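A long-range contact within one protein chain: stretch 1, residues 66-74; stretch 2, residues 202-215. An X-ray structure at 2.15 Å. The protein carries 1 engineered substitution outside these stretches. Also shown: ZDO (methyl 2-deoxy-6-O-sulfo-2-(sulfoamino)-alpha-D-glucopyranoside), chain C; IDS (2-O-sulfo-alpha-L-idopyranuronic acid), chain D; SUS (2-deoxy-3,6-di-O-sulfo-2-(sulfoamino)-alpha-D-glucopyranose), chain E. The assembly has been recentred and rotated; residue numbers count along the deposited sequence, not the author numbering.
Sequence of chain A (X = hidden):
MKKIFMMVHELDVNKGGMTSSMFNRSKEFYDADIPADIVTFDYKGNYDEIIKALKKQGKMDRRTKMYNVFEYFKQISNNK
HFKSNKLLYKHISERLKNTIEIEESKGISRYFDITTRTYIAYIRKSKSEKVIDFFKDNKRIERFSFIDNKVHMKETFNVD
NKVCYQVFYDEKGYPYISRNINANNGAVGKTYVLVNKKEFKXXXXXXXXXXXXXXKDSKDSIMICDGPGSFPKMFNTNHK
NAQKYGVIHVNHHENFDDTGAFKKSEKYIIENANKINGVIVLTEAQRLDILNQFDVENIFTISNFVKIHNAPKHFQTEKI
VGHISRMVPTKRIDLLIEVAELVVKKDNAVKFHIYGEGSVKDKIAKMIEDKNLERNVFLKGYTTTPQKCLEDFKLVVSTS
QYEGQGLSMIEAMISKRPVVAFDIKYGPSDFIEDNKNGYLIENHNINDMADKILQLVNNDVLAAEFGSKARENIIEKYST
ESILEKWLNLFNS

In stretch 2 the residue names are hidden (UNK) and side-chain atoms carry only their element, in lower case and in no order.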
# COMPACT_ATOMS: atom_id res chain seq x y z
N MET A 66 1.13 14.27 -4.69
CA MET A 66 1.65 13.61 -3.51
C MET A 66 2.54 14.59 -2.79
O MET A 66 3.54 15.05 -3.36
CB MET A 66 2.37 12.29 -3.76
CG MET A 66 2.70 11.56 -2.45
SD MET A 66 4.10 10.41 -2.52
CE MET A 66 5.46 11.59 -3.05
N TYR A 67 2.17 14.94 -1.57
CA TYR A 67 3.01 15.76 -0.68
C TYR A 67 3.78 14.75 0.20
O TYR A 67 3.17 13.87 0.78
CB TYR A 67 2.15 16.65 0.21
CG TYR A 67 1.39 17.70 -0.56
CD1 TYR A 67 2.04 18.84 -1.05
CD2 TYR A 67 0.02 17.58 -0.77
CE1 TYR A 67 1.33 19.83 -1.74
CE2 TYR A 67 -0.69 18.56 -1.46
CZ TYR A 67 -0.03 19.68 -1.95
OH TYR A 67 -0.73 20.65 -2.61
N ASN A 68 5.11 14.85 0.24
CA ASN A 68 5.93 13.96 1.05
C ASN A 68 6.82 14.81 1.99
O ASN A 68 7.34 15.84 1.57
CB ASN A 68 6.74 13.02 0.16
CG ASN A 68 7.70 12.14 0.93
OD1 ASN A 68 8.88 12.50 1.16
ND2 ASN A 68 7.21 11.01 1.40
N VAL A 69 6.94 14.41 3.26
CA VAL A 69 7.72 15.11 4.30
C VAL A 69 9.19 15.37 3.89
O VAL A 69 9.65 16.48 4.06
CB VAL A 69 7.58 14.44 5.72
CG1 VAL A 69 8.10 13.01 5.72
CG2 VAL A 69 8.26 15.28 6.80
N PHE A 70 9.91 14.34 3.38
CA PHE A 70 11.31 14.50 2.95
C PHE A 70 11.40 15.36 1.71
O PHE A 70 12.25 16.24 1.67
CB PHE A 70 12.03 13.16 2.80
CG PHE A 70 12.06 12.43 4.12
CD1 PHE A 70 12.80 12.92 5.20
CD2 PHE A 70 11.22 11.34 4.35
CE1 PHE A 70 12.75 12.29 6.45
CE2 PHE A 70 11.18 10.70 5.59
CZ PHE A 70 11.96 11.17 6.63
N GLU A 71 10.46 15.18 0.76
CA GLU A 71 10.40 15.97 -0.49
C GLU A 71 10.21 17.45 -0.23
O GLU A 71 10.80 18.26 -0.92
CB GLU A 71 9.30 15.46 -1.44
CG GLU A 71 9.62 14.09 -2.02
CD GLU A 71 10.77 14.02 -3.01
OE1 GLU A 71 10.93 14.97 -3.81
OE2 GLU A 71 11.50 13.00 -3.00
N TYR A 72 9.38 17.80 0.76
CA TYR A 72 9.10 19.18 1.15
C TYR A 72 10.40 19.89 1.60
O TYR A 72 10.69 20.99 1.14
CB TYR A 72 8.06 19.19 2.27
CG TYR A 72 7.86 20.52 2.96
CD1 TYR A 72 7.13 21.54 2.36
CD2 TYR A 72 8.37 20.75 4.24
CE1 TYR A 72 6.96 22.78 2.98
CE2 TYR A 72 8.18 21.97 4.88
CZ TYR A 72 7.47 22.98 4.26
OH TYR A 72 7.28 24.19 4.89
N PHE A 73 11.19 19.25 2.51
CA PHE A 73 12.42 19.88 2.98
C PHE A 73 13.53 19.80 1.94
O PHE A 73 14.38 20.68 1.89
CB PHE A 73 12.88 19.26 4.31
CG PHE A 73 11.91 19.50 5.45
CD1 PHE A 73 11.75 20.77 5.98
CD2 PHE A 73 11.14 18.46 5.95
CE1 PHE A 73 10.87 20.99 7.05
CE2 PHE A 73 10.25 18.69 7.00
CZ PHE A 73 10.12 19.95 7.54
N LYS A 74 13.51 18.74 1.09
CA LYS A 74 14.48 18.56 0.01
C LYS A 74 14.32 19.69 -1.01
O LYS A 74 15.31 20.24 -1.45
CB LYS A 74 14.29 17.18 -0.65
CG LYS A 74 15.26 16.84 -1.78
CD LYS A 74 15.03 15.40 -2.17
CE LYS A 74 15.90 14.96 -3.32
NZ LYS A 74 16.04 13.48 -3.34
N UNK A 202 11.80 13.25 17.52
CA UNK A 202 11.64 12.00 16.78
C UNK A 202 10.89 12.27 15.47
O UNK A 202 10.53 13.41 15.20
o UNK A 202 8.95 12.24 17.79
c UNK A 202 10.96 10.90 17.65
n UNK A 202 9.28 10.73 19.38
c UNK A 202 9.64 11.33 18.26
N UNK A 203 10.68 11.23 14.65
CA UNK A 203 9.99 11.32 13.35
C UNK A 203 8.53 11.78 13.45
O UNK A 203 8.07 12.55 12.61
c UNK A 203 10.07 9.98 12.61
c UNK A 203 9.65 10.08 11.19
n UNK A 203 8.59 9.41 10.84
o UNK A 203 10.23 10.84 10.40
N UNK A 204 7.81 11.34 14.49
CA UNK A 204 6.41 11.74 14.69
C UNK A 204 6.35 13.25 14.89
O UNK A 204 5.55 13.89 14.23
c UNK A 204 5.80 10.96 15.88
c UNK A 204 3.31 11.23 15.43
c UNK A 204 4.16 10.67 17.75
c UNK A 204 4.46 11.42 16.45
N UNK A 205 7.24 13.82 15.73
CA UNK A 205 7.34 15.28 15.95
C UNK A 205 7.61 16.01 14.63
O UNK A 205 7.00 17.05 14.38
c UNK A 205 8.46 15.61 16.95
N UNK A 206 8.53 15.49 13.79
CA UNK A 206 8.85 16.09 12.49
C UNK A 206 7.58 16.08 11.61
O UNK A 206 7.20 17.12 11.06
c UNK A 206 11.11 14.59 9.61
c UNK A 206 10.32 15.67 10.33
c UNK A 206 11.05 16.97 10.27
c UNK A 206 9.99 15.29 11.80
N UNK A 207 6.92 14.90 11.51
CA UNK A 207 5.69 14.74 10.71
C UNK A 207 4.53 15.58 11.19
O UNK A 207 3.82 16.13 10.37
s UNK A 207 6.52 12.32 9.65
c UNK A 207 5.32 13.27 10.59
N UNK A 208 4.41 15.77 12.51
CA UNK A 208 3.37 16.63 13.07
C UNK A 208 3.64 18.09 12.66
O UNK A 208 2.72 18.78 12.22
c UNK A 208 2.58 15.11 14.94
c UNK A 208 3.24 16.45 14.61
c UNK A 208 2.48 17.61 15.25
N UNK A 209 4.91 18.54 12.77
CA UNK A 209 5.30 19.89 12.37
C UNK A 209 4.97 20.10 10.90
O UNK A 209 4.37 21.10 10.54
c UNK A 209 7.19 22.62 12.59
c UNK A 209 8.47 23.69 10.85
o UNK A 209 8.98 24.81 10.24
c UNK A 209 6.80 20.12 12.63
c UNK A 209 7.36 21.37 11.99
c UNK A 209 8.65 22.46 10.23
c UNK A 209 8.12 21.31 10.82
c UNK A 209 7.75 23.78 12.03
N UNK A 210 5.38 19.14 10.06
CA UNK A 210 5.18 19.16 8.61
C UNK A 210 3.72 19.38 8.22
O UNK A 210 3.43 20.27 7.41
c UNK A 210 5.32 17.65 6.55
c UNK A 210 5.76 17.87 7.98
o UNK A 210 4.24 17.01 2.58
c UNK A 210 5.65 18.56 5.55
c UNK A 210 5.26 18.36 4.23
c UNK A 210 4.62 16.50 6.19
c UNK A 210 4.24 16.29 4.86
c UNK A 210 4.56 17.22 3.89
N UNK A 211 2.78 18.62 8.84
CA UNK A 211 1.34 18.75 8.61
C UNK A 211 0.82 20.11 9.02
O UNK A 211 -0.10 20.61 8.39
c UNK A 211 0.75 16.23 8.84
c UNK A 211 0.56 17.65 9.35
c UNK A 211 0.08 15.23 9.78
c UNK A 211 0.22 16.08 7.39
N UNK A 212 1.38 20.71 10.08
CA UNK A 212 0.97 22.04 10.56
C UNK A 212 1.46 23.11 9.58
O UNK A 212 0.78 24.12 9.41
c UNK A 212 1.51 22.30 11.97
c UNK A 212 0.83 21.44 13.03
o UNK A 212 2.74 21.73 14.45
o UNK A 212 0.93 20.81 15.31
c UNK A 212 1.55 21.33 14.36
N UNK A 213 2.60 22.86 8.91
CA UNK A 213 3.20 23.73 7.88
C UNK A 213 2.44 23.57 6.54
O UNK A 213 2.07 24.55 5.89
c UNK A 213 5.54 25.32 9.19
c UNK A 213 5.65 24.57 7.86
c UNK A 213 6.17 26.69 9.09
n UNK A 213 5.39 27.65 8.24
c UNK A 213 4.70 23.39 7.71
N UNK A 214 2.15 22.32 6.16
CA UNK A 214 1.43 22.01 4.92
C UNK A 214 -0.03 22.43 4.92
O UNK A 214 -0.50 22.95 3.93
c UNK A 214 1.53 20.50 4.64
c UNK A 214 0.76 18.51 3.33
c UNK A 214 1.89 20.44 2.13
c UNK A 214 0.97 20.01 3.30
N UNK A 215 -0.77 22.14 6.00
CA UNK A 215 -2.22 22.32 6.04
C UNK A 215 -2.63 23.51 6.90
O UNK A 215 -2.41 23.50 8.11
c UNK A 215 -4.41 21.05 6.56
c UNK A 215 -2.89 20.96 6.49
c UNK A 215 -2.62 18.34 6.25
c UNK A 215 -2.41 19.77 5.62
C1 ZDO C . 8.98 2.40 19.81
C1M ZDO C . 10.48 3.71 21.14
C2 ZDO C . 8.92 1.27 18.76
C3 ZDO C . 9.04 1.84 17.35
C4 ZDO C . 8.03 2.99 17.06
C5 ZDO C . 8.07 4.04 18.22
C6 ZDO C . 6.95 5.09 18.10
O1 ZDO C . 10.31 2.96 19.92
N2 ZDO C . 9.97 0.27 18.97
S2 ZDO C . 9.41 -1.10 19.92
OSA ZDO C . 8.76 -0.56 21.20
OSB ZDO C . 10.65 -1.97 20.19
OSC ZDO C . 8.37 -1.90 19.12
O3 ZDO C . 8.90 0.77 16.42
O4 ZDO C . 8.46 3.59 15.83
O5 ZDO C . 7.93 3.38 19.52
O6 ZDO C . 6.92 5.93 19.27
S6 ZDO C . 7.77 7.21 19.43
OS1 ZDO C . 7.86 7.57 20.92
OS2 ZDO C . 7.09 8.37 18.68
OS3 ZDO C . 9.20 7.01 18.89
C1 IDS D . 7.45 3.87 14.84
C2 IDS D . 8.07 4.75 13.74
C3 IDS D . 8.87 3.91 12.69
C4 IDS D . 8.13 2.63 12.25
C5 IDS D . 7.62 1.84 13.48
C6 IDS D . 6.83 0.59 13.08
O2 IDS D . 7.03 5.54 13.11
O3 IDS D . 10.17 3.52 13.18
O4 IDS D . 7.02 2.99 11.45
O5 IDS D . 6.76 2.73 14.26
O6A IDS D . 5.61 0.57 13.40
O6B IDS D . 7.45 -0.31 12.46
S IDS D . 6.68 6.97 13.57
O1S IDS D . 6.55 7.11 15.09
O2S IDS D . 7.77 7.91 13.07
O3S IDS D . 5.33 7.37 12.97
N2 SUS E . 5.98 5.15 10.00
C1 SUS E . 7.37 3.13 10.05
S1 SUS E . 6.73 6.44 9.06
C2 SUS E . 6.24 3.85 9.36
S2 SUS E . 7.44 -1.06 6.39
C3 SUS E . 4.97 2.97 9.35
O3 SUS E . 3.91 3.60 8.60
S3 SUS E . 2.66 4.05 9.35
C4 SUS E . 5.23 1.56 8.80
O4 SUS E . 4.06 0.82 9.08
C5 SUS E . 6.49 0.93 9.50
O5 SUS E . 7.62 1.85 9.40
C6 SUS E . 7.00 -0.35 8.83
O6 SUS E . 7.30 -0.02 7.48
O1S SUS E . 6.02 6.55 7.72
O2S SUS E . 6.61 7.71 9.88
O3S SUS E . 8.21 6.11 8.81
O4S SUS E . 7.52 -0.33 5.05
O5S SUS E . 8.71 -1.88 6.65
O6S SUS E . 6.22 -1.99 6.39
O7S SUS E . 2.09 2.83 10.05
O8S SUS E . 1.61 4.61 8.38
O9S SUS E . 3.01 5.12 10.38

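Position 202 has two side-chain carbons, the second carrying one oxygen and one nitrogen, and lies far from stretch 1. A terminal amide on a single methylene is Asn 202. It is the N-cap: its OD1 accepts from the backbone N of position 205 at 3.1 Å (164°).

Position 203 repeats that composition, again an amide after one methylene, and its oxygen lies 4.2 Å from CZ of Phe 70. This is Asn 203; its ND2 donates to O2S of IDS at 2.8 Å (161°), so the side chain borders both the sugar and the contact.

Position 204 has four carbons forked at the second, with no partner on stretch 1: Leu 204. At 205 a lone carbon, also out of reach, gives Ala 205.

Position 206 has four carbons forked at the second, and its CA-to-CB bond points toward stretch 1. The fork identifies Leu 206, with CD1 3.8 Å from Phe 73 CE2 and CD2 4.1 Å from Val 69 CG2 and 4.2 Å from Phe 70 CE1. The two methyls therefore lie among three apolar side chains.

Position 207 holds one carbon and one sulfur, the sulfur 4.3 Å from Val 69 CG1. With no carbon beyond the sulfur, it is Cys 207, chi1 m.

Position 208 has one carbon bearing two more, a fork at CB, and no contact: Val 208.

Position 209 shows a six-carbon ring bearing an oxygen, hence Tyr 209. CE2 lies 4.0 Å from Phe 73 CZ, and the two rings meet edge to edge, each atom near the plane of the other ring.

Position 210 has the same atoms, but its CA-to-CB bond points toward stretch 1, which covers 103 Å² of the residue. It is Tyr 210. Val 69 CA sits 3.7 Å from the ring centroid, 11° off the normal, a CH-pi contact over one face. CE1 is 3.5 Å from Tyr 72 CB, and OH is 3.2 Å from Tyr 67 CB. Although OH is also 3.3 Å from Asn 68 N, the angle is too poor for a hydrogen bond.

Position 211, four carbons forked at the second, is Leu 211; position 212, three carbons ending in two oxygens, is Glu 212. Neither touches stretch 1.

Position 213 has four carbons in a row ending in nitrogen: Lys 213. CG is 3.4 Å from Tyr 72 OH, while the end of the chain leads away.

Position 214, four carbons forked at the second, is Leu 214. CD1 lies 3.6 Å from Tyr 67 CD1 and 4.0 Å from that ring's centroid, over one face.

Position 215 forks at the first carbon, with one arm two carbons long: Ile 215, which leaves helical geometry and makes no contact.

The contact, burying 571 Å² in total, works by apolar packing, without a clear hydrogen bond across it. Tyr 210 reaches the turn from strand to helix, where Asn 68 OD1 caps Glu 71 N at 3.1 Å. Leu 206 and Leu 214, four residues to either side, extend the packing to Phe 73 and Tyr 67.

Stretch 2 202-215: NNLALCVYYLEKLI
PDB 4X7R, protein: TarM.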